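Local coordinates for aerobactin synthase IucC (PDB 6CN7), which catalyses the ATP-dependent attachment of a second acetylated N-hydroxylysine to a citryl intermediate, completing the siderophore aerobactin, at the interface of chains A and B. Sequence-based numbering; all coordinates share one arbitrary frame. Chains: chain A/B, Aerobactin synthase IucC.

Contact 1: the interface of chains A and B. Residues chain A 227, 239, 246; chain B 152-153.
B:Glu153 bends at its middle (chi2 76°) and thereby turns its carboxylate towards A:Trp227, whose CG stands opposite the backbone N (chi1 167°). The indole N-H at NE1 of A:Trp227 donates to OE1 of B:Glu153 at 2.8 Å, and the bond is almost straight at the hydrogen. OE1 lies practically in the indole plane, where the N-H points, whereas the carboxylate stands nearly at right angles to the ring and accepts the hydrogen bond from above its own plane, 67° out of it. Tryptophan suits the place because it combines a broad apolar ring with one strongly directional donor, and a carboxylate is an apt acceptor for it.

Beside this bond B:Lys152 runs out extended and bends only at its last torsion. Methylene CD of B:Lys152 passes CD1 of A:Leu239 at 4.1 Å, an apolar touch that the long aliphatic stem of lysine can afford. The bend brings NZ of B:Lys152 to 3.8 Å from CB of A:Ser246. The hydroxyl OG of A:Ser246 is 3.9 Å from NZ of B:Lys152, a separation too wide for a hydrogen bond, but a small hydroxylated side chain is compatible with the nearby amino group.

Chain B contributes the first turn of helix 152-158; chain A presents helix 224-234, the short helix 236-241 and strand 244-250, which follow one another closely in sequence.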
ATOM      1  N   TRP A 227      -8.123  -2.317   4.440  1.00 43.01           N
ATOM      2  CA  TRP A 227      -7.493  -1.924   5.697  1.00 46.19           C
ATOM      3  C   TRP A 227      -6.032  -1.557   5.488  1.00 45.22           C
ATOM      4  O   TRP A 227      -5.551  -0.549   6.020  1.00 47.40           O
ATOM      5  CB  TRP A 227      -7.600  -3.049   6.724  1.00 49.35           C
ATOM      6  CG  TRP A 227      -6.706  -2.828   7.905  1.00 52.45           C
ATOM      7  CD1 TRP A 227      -5.540  -3.480   8.188  1.00 53.01           C
ATOM      8  CD2 TRP A 227      -6.894  -1.872   8.952  1.00 56.89           C
ATOM      9  NE1 TRP A 227      -4.994  -2.993   9.352  1.00 56.82           N
ATOM     10  CE2 TRP A 227      -5.808  -2.005   9.841  1.00 57.50           C
ATOM     11  CE3 TRP A 227      -7.878  -0.918   9.227  1.00 59.02           C
ATOM     12  CZ2 TRP A 227      -5.680  -1.220  10.985  1.00 57.47           C
ATOM     13  CZ3 TRP A 227      -7.750  -0.140  10.362  1.00 60.27           C
ATOM     14  CH2 TRP A 227      -6.660  -0.296  11.227  1.00 59.34           C
ATOM     15  N   LEU A 239      -8.540   6.281  14.450  1.00 65.73           N
ATOM     16  CA  LEU A 239      -7.976   5.156  15.191  1.00 64.34           C
ATOM     17  C   LEU A 239      -7.199   5.627  16.413  1.00 66.74           C
ATOM     18  O   LEU A 239      -7.245   4.985  17.469  1.00 70.41           O
ATOM     19  CB  LEU A 239      -7.079   4.325  14.275  1.00 64.84           C
ATOM     20  CG  LEU A 239      -7.792   3.615  13.126  1.00 63.73           C
ATOM     21  CD1 LEU A 239      -6.780   3.095  12.121  1.00 62.57           C
ATOM     22  CD2 LEU A 239      -8.656   2.482  13.658  1.00 62.20           C
ATOM     23  N   SER A 246      -9.198  -1.045  15.984  1.00 65.50           N
ATOM     24  CA  SER A 246      -8.745  -2.118  15.110  1.00 63.47           C
ATOM     25  C   SER A 246      -8.544  -3.382  15.937  1.00 63.63           C
ATOM     26  O   SER A 246      -7.704  -3.408  16.843  1.00 66.23           O
ATOM     27  CB  SER A 246      -7.450  -1.713  14.406  1.00 62.80           C
ATOM     28  OG  SER A 246      -6.846  -2.818  13.767  1.00 63.48           O
TER
ATOM     29  N   LYS B 152      -1.484   2.737  10.326  1.00 54.17           N
ATOM     30  CA  LYS B 152      -1.332   2.009  11.582  1.00 49.93           C
ATOM     31  C   LYS B 152      -0.719   0.633  11.354  1.00 47.85           C
ATOM     32  O   LYS B 152       0.165   0.207  12.110  1.00 46.72           O
ATOM     33  CB  LYS B 152      -2.684   1.887  12.289  1.00 48.71           C
ATOM     34  CG  LYS B 152      -2.614   1.192  13.646  1.00 48.24           C
ATOM     35  CD  LYS B 152      -3.904   1.377  14.443  1.00 52.91           C
ATOM     36  CE  LYS B 152      -3.877   0.600  15.755  1.00 54.53           C
ATOM     37  NZ  LYS B 152      -3.970  -0.875  15.547  1.00 58.47           N
ATOM     38  N   GLU B 153      -1.167  -0.078  10.317  1.00 47.68           N
ATOM     39  CA  GLU B 153      -0.617  -1.401  10.032  1.00 50.29           C
ATOM     40  C   GLU B 153       0.874  -1.317   9.729  1.00 48.51           C
ATOM     41  O   GLU B 153       1.685  -2.039  10.323  1.00 47.61           O
ATOM     42  CB  GLU B 153      -1.366  -2.038   8.860  1.00 54.80           C
ATOM     43  CG  GLU B 153      -1.119  -3.532   8.697  1.00 63.09           C
ATOM     44  CD  GLU B 153      -1.862  -4.363   9.723  1.00 74.68           C
ATOM     45  OE1 GLU B 153      -2.576  -3.777  10.564  1.00 80.59           O
ATOM     46  OE2 GLU B 153      -1.736  -5.605   9.685  1.00 78.74           O
TER

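Contact 2: the interface of chains A and B. Residues chain A 236, 240; chain B 8, 102-103, 106.
A:Ile236 and B:Leu106 meet obliquely, branch against branch, where two helices pack across the two-fold interface of this IucA/IucC-family synthetase, a member of the NRPS-independent siderophore synthetases. On chain A, the isoleucine and A:Ala240 stand one turn apart on the short helix 236-241. On chain B, the long helix 91-114 supplies B:Tyr102, B:Ala103 and B:Leu106.

The forked end of B:Leu106 divides its attention between the two residues of chain A. CD1 of B:Leu106 lies 3.7 Å from CG1 of A:Ile236 and equally near the terminal methyl CD1 of that residue. CD2 of B:Leu106 turns instead to A:Ala240 and approaches its CB at 3.8 Å. A branched leucine suits this role, for its two methyls can serve neighbours on successive turns. A:Ile236 holds CG1 opposite the backbone N (chi1 -171°) and continues almost fully extended, which sends the longer branch towards chain B and brings CD1 of A:Ile236 within 4.1 Å of the backbone N of B:Ala103. The small side chain of B:Ala103 is compatible with the isoleucine tip lying against the helix backbone.

A:Ala240 directs its methyl at two aromatic rings of chain B. The rings of B:Tyr102 and B:Trp8 are nearly parallel and lie side by side in roughly one plane, rather than stacked, and the methyl lies beside their facing edges, somewhat out of the common plane. CB of A:Ala240 is 3.9 Å from CD1 of B:Tyr102, the ring carbon next to CG. The same CB of A:Ala240 is 4.0 Å from CZ3 of B:Trp8, on the benzene half of the indole. The tryptophan reaches in from helix 5-25; its CG stands opposite the backbone N (chi1 178°), and with chi2 at -108° the benzene half lies towards A:Ala240. A short side chain such as alanine is well suited to a helix turn that comes close to both rings and to the leucine. Its backbone carbonyl also faces the B:Trp8 ring, but the modelled separation there is too short to be trusted.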
ATOM      1  N   ILE A 236      -6.536   7.195  10.150  1.00 58.70           N
ATOM      2  CA  ILE A 236      -5.605   7.043  11.263  1.00 58.01           C
ATOM      3  C   ILE A 236      -5.982   7.967  12.413  1.00 61.11           C
ATOM      4  O   ILE A 236      -5.765   7.632  13.584  1.00 65.78           O
ATOM      5  CB  ILE A 236      -4.161   7.294  10.781  1.00 58.75           C
ATOM      6  CG1 ILE A 236      -3.162   6.931  11.881  1.00 61.11           C
ATOM      7  CG2 ILE A 236      -3.982   8.749  10.344  1.00 57.34           C
ATOM      8  CD1 ILE A 236      -1.721   6.893  11.410  1.00 60.37           C
ATOM      9  N   ALA A 240      -6.474   6.740  16.291  1.00 66.84           N
ATOM     10  CA  ALA A 240      -5.715   7.263  17.423  1.00 68.91           C
ATOM     11  C   ALA A 240      -6.624   7.938  18.445  1.00 70.39           C
ATOM     12  O   ALA A 240      -6.362   7.869  19.651  1.00 70.49           O
ATOM     13  CB  ALA A 240      -4.649   8.242  16.929  1.00 63.73           C
TER
ATOM     14  N   TRP B   8      -4.352   9.464  26.584  1.00 81.80           N
ATOM     15  CA  TRP B   8      -4.576  10.327  25.429  1.00 79.20           C
ATOM     16  C   TRP B   8      -4.312  11.786  25.768  1.00 82.56           C
ATOM     17  O   TRP B   8      -3.872  12.554  24.905  1.00 84.75           O
ATOM     18  CB  TRP B   8      -6.003  10.146  24.911  1.00 78.65           C
ATOM     19  CG  TRP B   8      -6.326  11.026  23.750  1.00 75.98           C
ATOM     20  CD1 TRP B   8      -7.148  12.112  23.749  1.00 78.20           C
ATOM     21  CD2 TRP B   8      -5.821  10.902  22.416  1.00 69.89           C
ATOM     22  NE1 TRP B   8      -7.193  12.671  22.495  1.00 78.39           N
ATOM     23  CE2 TRP B   8      -6.387  11.946  21.658  1.00 70.07           C
ATOM     24  CE3 TRP B   8      -4.948  10.009  21.788  1.00 70.64           C
ATOM     25  CZ2 TRP B   8      -6.108  12.121  20.305  1.00 71.40           C
ATOM     26  CZ3 TRP B   8      -4.671  10.185  20.445  1.00 68.99           C
ATOM     27  CH2 TRP B   8      -5.248  11.232  19.718  1.00 70.92           C
ATOM     28  N   TYR B 102      -0.747  12.156  14.055  1.00 58.22           N
ATOM     29  CA  TYR B 102      -1.388  11.021  14.713  1.00 57.66           C
ATOM     30  C   TYR B 102      -0.488   9.790  14.712  1.00 54.48           C
ATOM     31  O   TYR B 102      -0.540   8.986  15.648  1.00 55.64           O
ATOM     32  CB  TYR B 102      -2.726  10.710  14.041  1.00 59.05           C
ATOM     33  CG  TYR B 102      -3.786  11.767  14.273  1.00 58.31           C
ATOM     34  CD1 TYR B 102      -4.442  11.864  15.493  1.00 59.85           C
ATOM     35  CD2 TYR B 102      -4.134  12.664  13.271  1.00 61.35           C
ATOM     36  CE1 TYR B 102      -5.411  12.828  15.709  1.00 63.47           C
ATOM     37  CE2 TYR B 102      -5.102  13.629  13.480  1.00 62.26           C
ATOM     38  CZ  TYR B 102      -5.737  13.707  14.700  1.00 62.83           C
ATOM     39  OH  TYR B 102      -6.699  14.666  14.907  1.00 66.10           O
ATOM     40  N   ALA B 103       0.339   9.624  13.678  1.00 52.51           N
ATOM     41  CA  ALA B 103       1.322   8.549  13.694  1.00 52.03           C
ATOM     42  C   ALA B 103       2.294   8.708  14.854  1.00 55.10           C
ATOM     43  O   ALA B 103       2.762   7.712  15.417  1.00 50.09           O
ATOM     44  CB  ALA B 103       2.082   8.507  12.368  1.00 51.72           C
ATOM     45  N   LEU B 106       0.342   7.744  18.102  1.00 56.82           N
ATOM     46  CA  LEU B 106       0.245   6.291  18.191  1.00 55.75           C
ATOM     47  C   LEU B 106       1.532   5.696  18.746  1.00 55.08           C
ATOM     48  O   LEU B 106       1.502   4.854  19.650  1.00 57.05           O
ATOM     49  CB  LEU B 106      -0.077   5.700  16.816  1.00 52.80           C
ATOM     50  CG  LEU B 106      -1.517   5.879  16.323  1.00 55.72           C
ATOM     51  CD1 LEU B 106      -1.634   5.466  14.867  1.00 58.35           C
ATOM     52  CD2 LEU B 106      -2.492   5.079  17.174  1.00 56.11           C
TER

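Contact 1 and contact 2 have centres about 10 Å apart and form adjoining portions of one interface. Helix 236-241 of chain A serves both: A:Leu239 turns to contact 1, while A:Ile236 and A:Ala240, either side of it in sequence, face contact 2. Chain B answers with separate elements, helix 152-158 in the first and helices 5-25 and 91-114 in the second. A directional polar link thus adjoins a patch of chiefly apolar contacts, and together they may orient one chain against the other. Two-fold symmetry repeats both contacts with the chains exchanged, although the structure alone does not show that this dimer is the biological one.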